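Long-range contacts in ALDH21) (Physcomitrella patens subsp. patens, PDB 5MZ5), which catalyses the NADP(+)-dependent oxidation of succinic semialdehyde to succinate: residues T138-T143 / F190-V195; S183-W188 / L261-S266. All blocks are in the same frame, centred on the assembly; numbering follows the deposited sequence.

How the interactions relate
From the N terminus the chain passes 138-143 in helix 130-151, then strand 182-185 with 183-188, then 190-195 entering helix 193-205, and finally 261-266 at the end of strand 260-264. Interaction 1 closes a loop of 46 residues when 190-195 returns to helix 130-151; interaction 2 closes one of 72 when 261-266 pairs with 183-188. The segments alternate, so the two loops cross. Their centres lie 14 Å apart and their side chains meet: Leu194 CD1 is 3.6 Å from Pro187 CG, and Val195 CG2 packs on Ser186 OG. Together they tie helix 130-151, through helix 193-205, to the nucleotide-binding sheet.

Interaction 1: T138-T143 / F190-V195. With GOL (glycerol), chain E.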
# COMPACT_ATOMS: atom_id res chain seq x y z
N THR A 138 -27.40 -10.06 -8.73
CA THR A 138 -26.98 -8.96 -7.85
C THR A 138 -25.48 -9.05 -7.58
O THR A 138 -24.80 -8.03 -7.59
CB THR A 138 -27.77 -9.02 -6.51
OG1 THR A 138 -29.17 -8.97 -6.78
CG2 THR A 138 -27.40 -7.89 -5.54
N ARG A 139 -24.98 -10.25 -7.29
CA ARG A 139 -23.57 -10.45 -7.01
C ARG A 139 -22.72 -10.21 -8.26
O ARG A 139 -21.61 -9.70 -8.14
CB ARG A 139 -23.33 -11.84 -6.42
CG ARG A 139 -23.74 -11.95 -4.95
CD ARG A 139 -23.39 -13.32 -4.39
NE ARG A 139 -21.95 -13.54 -4.43
CZ ARG A 139 -21.35 -14.73 -4.39
NH1 ARG A 139 -22.08 -15.83 -4.28
NH2 ARG A 139 -20.03 -14.82 -4.48
N THR A 140 -23.26 -10.56 -9.47
CA THR A 140 -22.61 -10.33 -10.77
C THR A 140 -22.53 -8.82 -11.03
O THR A 140 -21.50 -8.35 -11.53
CB THR A 140 -23.31 -11.09 -11.90
OG1 THR A 140 -23.27 -12.48 -11.59
CG2 THR A 140 -22.68 -10.84 -13.30
N ILE A 141 -23.61 -8.08 -10.68
CA ILE A 141 -23.66 -6.61 -10.76
C ILE A 141 -22.56 -6.02 -9.85
O ILE A 141 -21.80 -5.18 -10.32
CB ILE A 141 -25.09 -6.02 -10.54
CG1 ILE A 141 -26.00 -6.35 -11.76
CG2 ILE A 141 -25.07 -4.49 -10.30
CD1 ILE A 141 -27.49 -6.24 -11.58
N ASP A 142 -22.42 -6.55 -8.61
CA ASP A 142 -21.39 -6.10 -7.67
C ASP A 142 -19.97 -6.38 -8.19
O ASP A 142 -19.09 -5.56 -8.00
CB ASP A 142 -21.54 -6.76 -6.28
CG ASP A 142 -22.75 -6.36 -5.45
OD1 ASP A 142 -23.42 -5.35 -5.80
OD2 ASP A 142 -23.02 -7.05 -4.43
N THR A 143 -19.77 -7.55 -8.84
CA THR A 143 -18.48 -7.99 -9.38
C THR A 143 -18.03 -7.06 -10.51
O THR A 143 -16.89 -6.61 -10.50
CB THR A 143 -18.57 -9.46 -9.82
OG1 THR A 143 -18.94 -10.24 -8.68
CG2 THR A 143 -17.28 -10.00 -10.41
N PHE A 190 -22.38 -21.72 -10.93
CA PHE A 190 -22.69 -20.28 -10.86
C PHE A 190 -22.32 -19.78 -12.26
O PHE A 190 -21.27 -19.15 -12.43
CB PHE A 190 -21.89 -19.52 -9.78
CG PHE A 190 -22.42 -19.65 -8.37
CD1 PHE A 190 -22.09 -20.75 -7.58
CD2 PHE A 190 -23.23 -18.66 -7.82
CE1 PHE A 190 -22.59 -20.88 -6.28
CE2 PHE A 190 -23.73 -18.79 -6.52
CZ PHE A 190 -23.41 -19.89 -5.75
N PRO A 191 -23.13 -20.12 -13.29
CA PRO A 191 -22.73 -19.81 -14.68
C PRO A 191 -22.66 -18.34 -15.07
O PRO A 191 -22.19 -18.04 -16.17
CB PRO A 191 -23.74 -20.57 -15.53
CG PRO A 191 -24.92 -20.74 -14.67
CD PRO A 191 -24.41 -20.86 -13.27
N LEU A 192 -23.12 -17.45 -14.20
CA LEU A 192 -23.01 -16.03 -14.47
C LEU A 192 -21.91 -15.41 -13.60
O LEU A 192 -20.97 -14.82 -14.13
CB LEU A 192 -24.36 -15.32 -14.31
CG LEU A 192 -24.38 -13.81 -14.58
CD1 LEU A 192 -24.22 -13.49 -16.07
CD2 LEU A 192 -25.63 -13.18 -14.01
N ASN A 193 -22.02 -15.58 -12.26
CA ASN A 193 -21.08 -15.02 -11.31
C ASN A 193 -19.66 -15.55 -11.47
O ASN A 193 -18.72 -14.76 -11.40
CB ASN A 193 -21.57 -15.18 -9.85
CG ASN A 193 -20.70 -14.44 -8.85
OD1 ASN A 193 -19.88 -15.04 -8.15
ND2 ASN A 193 -20.71 -13.13 -8.88
N LEU A 194 -19.48 -16.85 -11.69
CA LEU A 194 -18.14 -17.41 -11.81
C LEU A 194 -17.52 -17.10 -13.18
O LEU A 194 -16.29 -17.13 -13.31
CB LEU A 194 -18.05 -18.89 -11.41
CG LEU A 194 -18.27 -19.13 -9.88
CD1 LEU A 194 -18.36 -20.63 -9.52
CD2 LEU A 194 -17.19 -18.46 -9.03
N VAL A 195 -18.36 -16.64 -14.14
CA VAL A 195 -17.89 -16.12 -15.43
C VAL A 195 -17.41 -14.67 -15.17
O VAL A 195 -16.29 -14.31 -15.56
CB VAL A 195 -18.99 -16.18 -16.53
CG1 VAL A 195 -18.65 -15.26 -17.70
CG2 VAL A 195 -19.18 -17.61 -17.00
C1 GOL E . -19.16 -17.74 -5.86
O1 GOL E . -20.16 -17.64 -6.87
C2 GOL E . -19.53 -18.78 -4.82
O2 GOL E . -20.14 -18.14 -3.70
C3 GOL E . -18.29 -19.52 -4.36
O3 GOL E . -17.75 -20.33 -5.39
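Phe190 and Arg139 meet beside the bound glycerol, NH1 of Arg139 standing 4.1 Å from CE2 of Phe190. Glycerol O1 sits over one face of the Phe190 ring, displaced toward its rim and 3.4 Å from CD2; the same ring has a cation-pi contact with Lys128. Next, Leu192 crosses Thr140 at about a right angle. Its CG is anti to the backbone N (chi1 -180°), which carries the branch to Thr140: Leu192 CD2 rests 3.5 Å from Thr140 OG1, and its CG packs on Thr140 CG2. Thr140 OG1 is hydrogen-bonded to Glu136 O, while Glu136 OE1 binds the backbone N of both Leu192 and Asn193 where helix 193-205 begins. These residues follow the Pro-Trp-Asn-Phe-Pro sequence of the aldehyde dehydrogenase fold, and with helix 130-151 they build one side of the substrate site: Arg139, Asn189, Arg475 and Tyr481 bind succinate in this protein, which is consistent with glycerol occupying that pocket here. Asn193, at the start of helix 193-205, lies against helix 130-151, its CA 3.4 Å from Thr140 OG1. With CG anti to N (chi1 -172°), its amide reaches two ways. Asn193 ND2 gives weak bonds to Thr143 OG1 (3.4 Å) and Asp477 OD1. The Thr143 hydroxyl in turn donates to Arg139 O at 2.8 Å, on the opposite face of the carbonyl plane from Thr143 N. Asn193 OD1 accepts from glycerol O1 (2.9 Å) and also lies over one face of the Arg139 guanidinium, offset toward its rim. Arg139 NH1 grips glycerol O2 at 3.1 Å (N-H...O 156°), NH2 only weakly, and the salt bridge from NE to Asp477 OD2 steadies the guanidinium. Beside Asn193, Leu194 CD2 packs against glycerol O1.

Interaction 2: S183-W188 / L261-S266; sequences SMVSPW and LTFTGS
Thr262 N donates to Ser183 O at 2.8 Å with an almost straight N-H...O angle of 170°. Val185 straddles the next two links: its N gives to Thr262 O (3.1 Å) and its O accepts from Thr264 N, a parallel ladder in which the strand axes diverge by only 5°. CA-H...O contacts from Leu261, Met184 and Phe263 supplement the same carbonyls. Past Val185 the bonding gives way to a water that donates to Thr264 O at 2.8 Å and, weakly, to Ser186 O. The pair is the centre of the Rossmann-type nucleotide domain, where strand 182-185 adjoins 260-264 between 209-212 and 281-285; from its C-terminal ends come Ser186, Trp188 and Ser266, which bind NADP(+) in this protein. Side chains then close both faces. On one, Val185 CG1 meets the edge of the Phe263 ring at CD1 (3.5 Å), CG2 lies near Leu261 CD1, and Met273 of helix 267-276 covers all three residues. On the other, Met184 CG and Thr262 CG2 lie side by side 3.7 Å apart, while OG1 of Thr262, anti to its N (chi1 176°), turns to Lys198 NZ. That amine also bonds Thr264 OG1, whose neighbouring CG2 packs 3.6 Å from CG of Pro187.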
# COMPACT_ATOMS: atom_id res chain seq x y z
N SER A 183 -7.16 -17.45 -21.54
CA SER A 183 -8.02 -18.61 -21.78
C SER A 183 -8.88 -18.77 -20.51
O SER A 183 -8.33 -18.88 -19.41
CB SER A 183 -7.19 -19.86 -22.02
OG SER A 183 -8.08 -20.96 -22.13
N MET A 184 -10.21 -18.75 -20.67
CA MET A 184 -11.15 -18.87 -19.54
C MET A 184 -12.03 -20.07 -19.73
O MET A 184 -12.58 -20.26 -20.82
CB MET A 184 -12.02 -17.61 -19.37
CG MET A 184 -11.24 -16.32 -19.25
SD MET A 184 -12.35 -14.90 -19.29
CE MET A 184 -11.23 -13.64 -18.90
N VAL A 185 -12.14 -20.89 -18.69
CA VAL A 185 -12.97 -22.09 -18.65
C VAL A 185 -13.79 -21.99 -17.37
O VAL A 185 -13.23 -21.96 -16.28
CB VAL A 185 -12.15 -23.41 -18.77
CG1 VAL A 185 -13.07 -24.63 -18.76
CG2 VAL A 185 -11.26 -23.41 -20.04
N SER A 186 -15.10 -21.84 -17.52
CA SER A 186 -16.00 -21.59 -16.40
C SER A 186 -16.94 -22.78 -16.05
O SER A 186 -17.09 -23.68 -16.86
CB SER A 186 -16.79 -20.31 -16.67
OG SER A 186 -17.46 -20.38 -17.91
N PRO A 187 -17.55 -22.80 -14.84
CA PRO A 187 -18.38 -23.95 -14.45
C PRO A 187 -19.89 -23.78 -14.69
O PRO A 187 -20.36 -22.73 -15.17
CB PRO A 187 -18.07 -24.08 -12.96
CG PRO A 187 -17.97 -22.63 -12.52
CD PRO A 187 -17.45 -21.83 -13.72
N TRP A 188 -20.66 -24.81 -14.29
CA TRP A 188 -22.10 -24.84 -14.42
C TRP A 188 -22.85 -24.45 -13.14
O TRP A 188 -24.05 -24.18 -13.23
CB TRP A 188 -22.58 -26.21 -14.96
CG TRP A 188 -22.08 -27.40 -14.19
CD1 TRP A 188 -21.08 -28.26 -14.56
CD2 TRP A 188 -22.56 -27.87 -12.91
NE1 TRP A 188 -20.90 -29.22 -13.59
CE2 TRP A 188 -21.79 -29.01 -12.57
CE3 TRP A 188 -23.58 -27.45 -12.03
CZ2 TRP A 188 -22.01 -29.73 -11.38
CZ3 TRP A 188 -23.78 -28.15 -10.85
CH2 TRP A 188 -23.01 -29.29 -10.54
N LEU A 261 -4.14 -19.28 -18.38
CA LEU A 261 -5.30 -20.13 -18.32
C LEU A 261 -5.93 -19.92 -16.92
O LEU A 261 -5.27 -20.08 -15.90
CB LEU A 261 -4.94 -21.62 -18.55
CG LEU A 261 -5.99 -22.66 -18.11
CD1 LEU A 261 -7.34 -22.48 -18.86
CD2 LEU A 261 -5.47 -24.07 -18.31
N THR A 262 -7.22 -19.57 -16.88
CA THR A 262 -7.97 -19.43 -15.63
C THR A 262 -9.15 -20.39 -15.70
O THR A 262 -10.04 -20.27 -16.56
CB THR A 262 -8.31 -17.96 -15.26
OG1 THR A 262 -9.12 -17.98 -14.09
CG2 THR A 262 -9.02 -17.22 -16.37
N PHE A 263 -9.12 -21.38 -14.80
CA PHE A 263 -10.12 -22.45 -14.74
C PHE A 263 -10.84 -22.50 -13.41
O PHE A 263 -10.23 -22.37 -12.35
CB PHE A 263 -9.46 -23.80 -15.06
CG PHE A 263 -10.32 -25.03 -14.89
CD1 PHE A 263 -11.15 -25.47 -15.91
CD2 PHE A 263 -10.32 -25.74 -13.69
CE1 PHE A 263 -11.93 -26.62 -15.76
CE2 PHE A 263 -11.13 -26.87 -13.53
CZ PHE A 263 -11.92 -27.32 -14.57
N THR A 264 -12.16 -22.68 -13.50
CA THR A 264 -13.04 -22.92 -12.35
C THR A 264 -13.83 -24.17 -12.69
O THR A 264 -14.50 -24.21 -13.73
CB THR A 264 -13.93 -21.74 -11.98
OG1 THR A 264 -13.11 -20.63 -11.64
CG2 THR A 264 -14.83 -22.07 -10.76
N GLY A 265 -13.71 -25.18 -11.85
CA GLY A 265 -14.41 -26.44 -12.05
C GLY A 265 -13.86 -27.59 -11.24
O GLY A 265 -13.30 -27.39 -10.16
N SER A 266 -14.03 -28.81 -11.78
CA SER A 266 -13.59 -30.07 -11.18
C SER A 266 -12.08 -30.15 -10.98
O SER A 266 -11.32 -29.89 -11.90
CB SER A 266 -14.09 -31.24 -12.01
OG SER A 266 -13.80 -32.47 -11.38
O HOH W 1 -15.50 -25.89 -15.70